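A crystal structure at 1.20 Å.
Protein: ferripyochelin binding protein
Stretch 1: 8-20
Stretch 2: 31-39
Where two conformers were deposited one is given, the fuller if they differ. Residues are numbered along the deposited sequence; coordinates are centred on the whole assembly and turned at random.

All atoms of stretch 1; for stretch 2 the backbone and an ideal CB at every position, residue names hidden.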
# COMPACT_ATOMS: atom_id res chain seq x y z
N LEU A 8 -5.50 14.10 7.89
CA LEU A 8 -6.64 13.55 7.16
C LEU A 8 -7.41 14.69 6.50
O LEU A 8 -7.78 15.66 7.16
CB LEU A 8 -7.59 12.78 8.10
CG LEU A 8 -6.99 11.64 8.91
CD1 LEU A 8 -7.96 11.16 10.00
CD2 LEU A 8 -6.61 10.51 7.99
N ARG A 9 -7.66 14.58 5.19
CA ARG A 9 -8.17 15.69 4.41
C ARG A 9 -9.31 15.28 3.50
O ARG A 9 -9.36 14.15 3.03
CB ARG A 9 -7.06 16.26 3.53
CG ARG A 9 -5.81 16.70 4.26
CD ARG A 9 -4.92 17.34 3.24
NE ARG A 9 -3.62 17.73 3.77
CZ ARG A 9 -2.67 18.27 3.00
NH1 ARG A 9 -2.94 18.49 1.72
NH2 ARG A 9 -1.49 18.60 3.49
N PRO A 10 -10.20 16.22 3.20
CA PRO A 10 -11.32 15.95 2.30
C PRO A 10 -10.96 16.13 0.82
O PRO A 10 -10.04 16.87 0.48
CB PRO A 10 -12.35 17.02 2.72
CG PRO A 10 -11.50 18.17 3.12
CD PRO A 10 -10.31 17.55 3.83
N TYR A 11 -11.71 15.47 -0.05
CA TYR A 11 -11.76 15.83 -1.45
C TYR A 11 -13.24 15.77 -1.80
O TYR A 11 -13.84 14.74 -1.66
CB TYR A 11 -10.96 14.91 -2.35
CG TYR A 11 -11.08 15.26 -3.83
CD1 TYR A 11 -10.47 16.39 -4.33
CD2 TYR A 11 -11.78 14.46 -4.70
CE1 TYR A 11 -10.56 16.71 -5.66
CE2 TYR A 11 -11.87 14.77 -6.02
CZ TYR A 11 -11.26 15.90 -6.50
OH TYR A 11 -11.35 16.21 -7.83
N LYS A 12 -13.79 16.88 -2.29
CA LYS A 12 -15.25 16.96 -2.46
C LYS A 12 -15.99 16.43 -1.20
O LYS A 12 -15.71 16.92 -0.14
CB LYS A 12 -15.63 16.20 -3.72
CG LYS A 12 -15.04 16.80 -5.00
CD LYS A 12 -15.51 16.05 -6.23
CE LYS A 12 -14.87 16.60 -7.50
NZ LYS A 12 -15.20 18.03 -7.75
N ASN A 13 -16.82 15.41 -1.31
CA ASN A 13 -17.53 14.86 -0.17
C ASN A 13 -16.90 13.60 0.41
O ASN A 13 -17.50 12.90 1.22
CB ASN A 13 -19.00 14.62 -0.53
CG ASN A 13 -19.65 15.86 -1.11
OD1 ASN A 13 -20.01 15.90 -2.27
ND2 ASN A 13 -19.75 16.88 -0.32
N LEU A 14 -15.68 13.30 -0.03
CA LEU A 14 -14.96 12.10 0.40
C LEU A 14 -14.04 12.43 1.57
O LEU A 14 -13.45 13.51 1.61
CB LEU A 14 -14.11 11.56 -0.77
CG LEU A 14 -14.85 11.32 -2.08
CD1 LEU A 14 -13.88 11.00 -3.21
CD2 LEU A 14 -15.89 10.21 -1.92
N PHE A 15 -13.88 11.48 2.49
CA PHE A 15 -13.02 11.69 3.65
C PHE A 15 -12.54 10.31 4.10
O PHE A 15 -13.25 9.31 3.91
CB PHE A 15 -13.77 12.43 4.78
CG PHE A 15 -12.87 12.94 5.87
CD1 PHE A 15 -12.14 14.12 5.68
CD2 PHE A 15 -12.71 12.24 7.06
CE1 PHE A 15 -11.28 14.59 6.67
CE2 PHE A 15 -11.83 12.71 8.04
CZ PHE A 15 -11.12 13.88 7.85
N PRO A 16 -11.33 10.23 4.69
CA PRO A 16 -10.86 8.88 5.02
C PRO A 16 -11.71 8.15 6.05
O PRO A 16 -12.28 8.78 6.96
CB PRO A 16 -9.44 9.14 5.54
CG PRO A 16 -8.99 10.38 4.78
CD PRO A 16 -10.26 11.23 4.77
N GLY A 17 -11.82 6.84 5.90
CA GLY A 17 -12.50 5.97 6.85
C GLY A 17 -11.48 5.11 7.56
O GLY A 17 -10.70 4.42 6.91
N ILE A 18 -11.47 5.14 8.89
CA ILE A 18 -10.37 4.60 9.69
C ILE A 18 -10.89 3.56 10.66
O ILE A 18 -11.86 3.81 11.40
CB ILE A 18 -9.69 5.73 10.52
CG1 ILE A 18 -9.33 6.93 9.63
CG2 ILE A 18 -8.48 5.19 11.28
CD1 ILE A 18 -8.38 6.61 8.48
N GLY A 19 -10.28 2.38 10.65
CA GLY A 19 -10.63 1.34 11.61
C GLY A 19 -9.96 1.50 12.96
O GLY A 19 -9.64 2.61 13.38
N GLN A 20 -9.75 0.39 13.65
CA GLN A 20 -9.18 0.46 15.00
C GLN A 20 -7.68 0.23 15.02
O GLN A 20 -7.13 -0.52 14.21
CB GLN A 20 -9.89 -0.55 15.91
CG GLN A 20 -11.39 -0.28 16.04
CD GLN A 20 -11.68 1.08 16.65
OE1 GLN A 20 -11.19 1.40 17.73
NE2 GLN A 20 -12.48 1.88 15.95
N UNK A 31 -5.78 11.77 1.85
CA UNK A 31 -6.81 12.62 1.25
C UNK A 31 -7.94 11.80 0.65
O UNK A 31 -7.72 10.87 -0.11
CB UNK A 31 -6.20 13.52 0.17
N UNK A 32 -9.17 12.20 0.95
CA UNK A 32 -10.30 11.68 0.20
C UNK A 32 -10.75 10.30 0.63
O UNK A 32 -10.78 9.98 1.82
CB UNK A 32 -9.95 11.65 -1.29
N UNK A 33 -11.11 9.50 -0.37
CA UNK A 33 -11.73 8.21 -0.11
C UNK A 33 -10.65 7.15 0.09
O UNK A 33 -10.35 6.34 -0.82
CB UNK A 33 -12.67 7.82 -1.25
N UNK A 34 -10.05 7.18 1.28
CA UNK A 34 -9.01 6.24 1.68
C UNK A 34 -9.57 5.46 2.85
O UNK A 34 -9.93 6.04 3.88
CB UNK A 34 -7.70 6.94 2.04
N UNK A 35 -9.66 4.15 2.67
CA UNK A 35 -10.30 3.26 3.63
C UNK A 35 -9.21 2.42 4.28
O UNK A 35 -8.60 1.59 3.62
CB UNK A 35 -11.36 2.38 2.96
N UNK A 36 -8.94 2.66 5.56
CA UNK A 36 -7.84 2.00 6.26
C UNK A 36 -8.44 1.05 7.28
O UNK A 36 -9.11 1.48 8.23
CB UNK A 36 -6.91 3.01 6.93
N UNK A 37 -8.22 -0.23 7.07
CA UNK A 37 -8.72 -1.26 7.97
C UNK A 37 -7.93 -1.32 9.28
O UNK A 37 -6.94 -0.61 9.46
CB UNK A 37 -8.68 -2.62 7.27
N UNK A 38 -8.41 -2.13 10.22
CA UNK A 38 -7.76 -2.28 11.52
C UNK A 38 -6.27 -2.57 11.40
O UNK A 38 -5.84 -3.33 10.54
CB UNK A 38 -8.44 -3.40 12.31
N UNK A 39 -5.50 -1.98 12.31
CA UNK A 39 -4.08 -2.29 12.47
C UNK A 39 -3.20 -1.87 11.29
O UNK A 39 -2.06 -2.30 11.20
CB UNK A 39 -3.92 -3.79 12.70

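The two stretches pair in parallel over part of their length, and stretch 1 bears closely on some positions of stretch 2 and hardly at all on others. Position 31 pairs with R9, and its CA-to-CB bond points to the same face of the sheet as the R9 side chain. With phi/psi of -120/133 and the aliphatic part of R9 and the CB of Y11 nearby, a branched or long apolar residue would suit, valine, isoleucine or leucine among them. The residue is I31. Its CG1 lies 3.9 Å from CD of R9, and its CG2 lies 4.1 Å from CB of Y11, so the side chain fills the space between the arginine stem and the start of the turn from Y11 to L14.

Position 32 has phi/psi of 80/-140, and the positive phi by itself favours glycine. An ideal CB would stand 3.6 Å from CB of Y11 and 4.2 Å from CB of L14, but these neighbours lie beside it, and the CA-to-CB bond itself points away from stretch 1. The residue is G32. Its N donates to O of R9 at 2.9 Å with a nearly straight geometry, which fastens the chain just as it turns a corner.

At position 33 the CA-to-CB bond points sideways, and the ideal CB is 3.9 Å from CD1 of L14. The bond passes beside L14 and leaves much of the side chain unconstrained by stretch 1, so an apolar or a polar residue could stand here; the backbone does not choose. The residue is D33. Its CB packs 3.9 Å from CD1 of L14, and a water donates to both O of F15 (2.7 Å) and OD1 of D33 (2.8 Å), linking the two stretches.

Position 34 has extended angles and a sideways CB 4.5 Å from CB of P16, so a small or branched apolar residue fits. V34 is found, its CB 4.4 Å from CB of P16. Its backbone O accepts from N of G17 at 2.9 Å, beginning the regular parallel pairing.

Position 35 lies beside G17, which offers no side chain to pack against, so many long or polar residues would serve. R35 turns to its own stretch: NE donates to OD1 of D33 and NH2 to OD2 of D33, both at 2.9 Å, in a salt bridge.

Position 36 points to the face that carries I18, with its ideal CB 4.2 Å from CD1 of I18; leucine, isoleucine, valine or methionine would all be reasonable. L36 places CD1 3.8 Å from CD1 of I18. Its N donates to O of G17 and its O accepts from N of G19, each at 2.8 Å.

Position 37 points away and tolerates many residues; it is A37.

At position 38 the free N of Q20 asks for a short acceptor, so aspartate, asparagine or serine would be candidates. D38 answers with OD1, 2.8 Å from N of Q20.

Position 39 points away, and its phi/psi of 68/14 suits glycine, asparagine or aspartate. D39 donates from N to O of Q20 at 2.9 Å.

Stretch 2, residues 31-39: IGDVRLADD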
# COMPACT_ATOMS: atom_id res chain seq x y z
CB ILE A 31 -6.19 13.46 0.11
CG1 ILE A 31 -5.11 14.40 0.65
CG2 ILE A 31 -7.26 14.23 -0.66
CD1 ILE A 31 -4.15 14.88 -0.42
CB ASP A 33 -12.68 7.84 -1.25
CG ASP A 33 -13.57 6.65 -0.92
OD1 ASP A 33 -13.44 6.07 0.19
OD2 ASP A 33 -14.40 6.31 -1.79
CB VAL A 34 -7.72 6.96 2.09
CG1 VAL A 34 -6.67 5.96 2.57
CG2 VAL A 34 -7.18 7.78 0.90
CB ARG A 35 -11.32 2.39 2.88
CG ARG A 35 -12.24 3.20 1.96
CD ARG A 35 -12.99 2.35 0.95
NE ARG A 35 -13.65 3.17 -0.06
CZ ARG A 35 -14.34 2.68 -1.08
NH1 ARG A 35 -14.45 1.36 -1.23
NH2 ARG A 35 -14.92 3.49 -1.96
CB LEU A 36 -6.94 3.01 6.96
CG LEU A 36 -6.34 4.07 6.04
CD1 LEU A 36 -5.42 4.96 6.84
CD2 LEU A 36 -5.59 3.44 4.85
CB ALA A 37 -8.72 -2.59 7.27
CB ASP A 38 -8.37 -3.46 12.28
CG ASP A 38 -9.82 -3.26 12.67
OD1 ASP A 38 -10.36 -2.13 12.59
OD2 ASP A 38 -10.42 -4.27 13.10
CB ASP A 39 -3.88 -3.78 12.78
CG ASP A 39 -4.39 -4.16 14.15
OD1 ASP A 39 -3.98 -3.54 15.15
OD2 ASP A 39 -5.22 -5.08 14.23
O HOH W 1 -13.52 6.76 2.92
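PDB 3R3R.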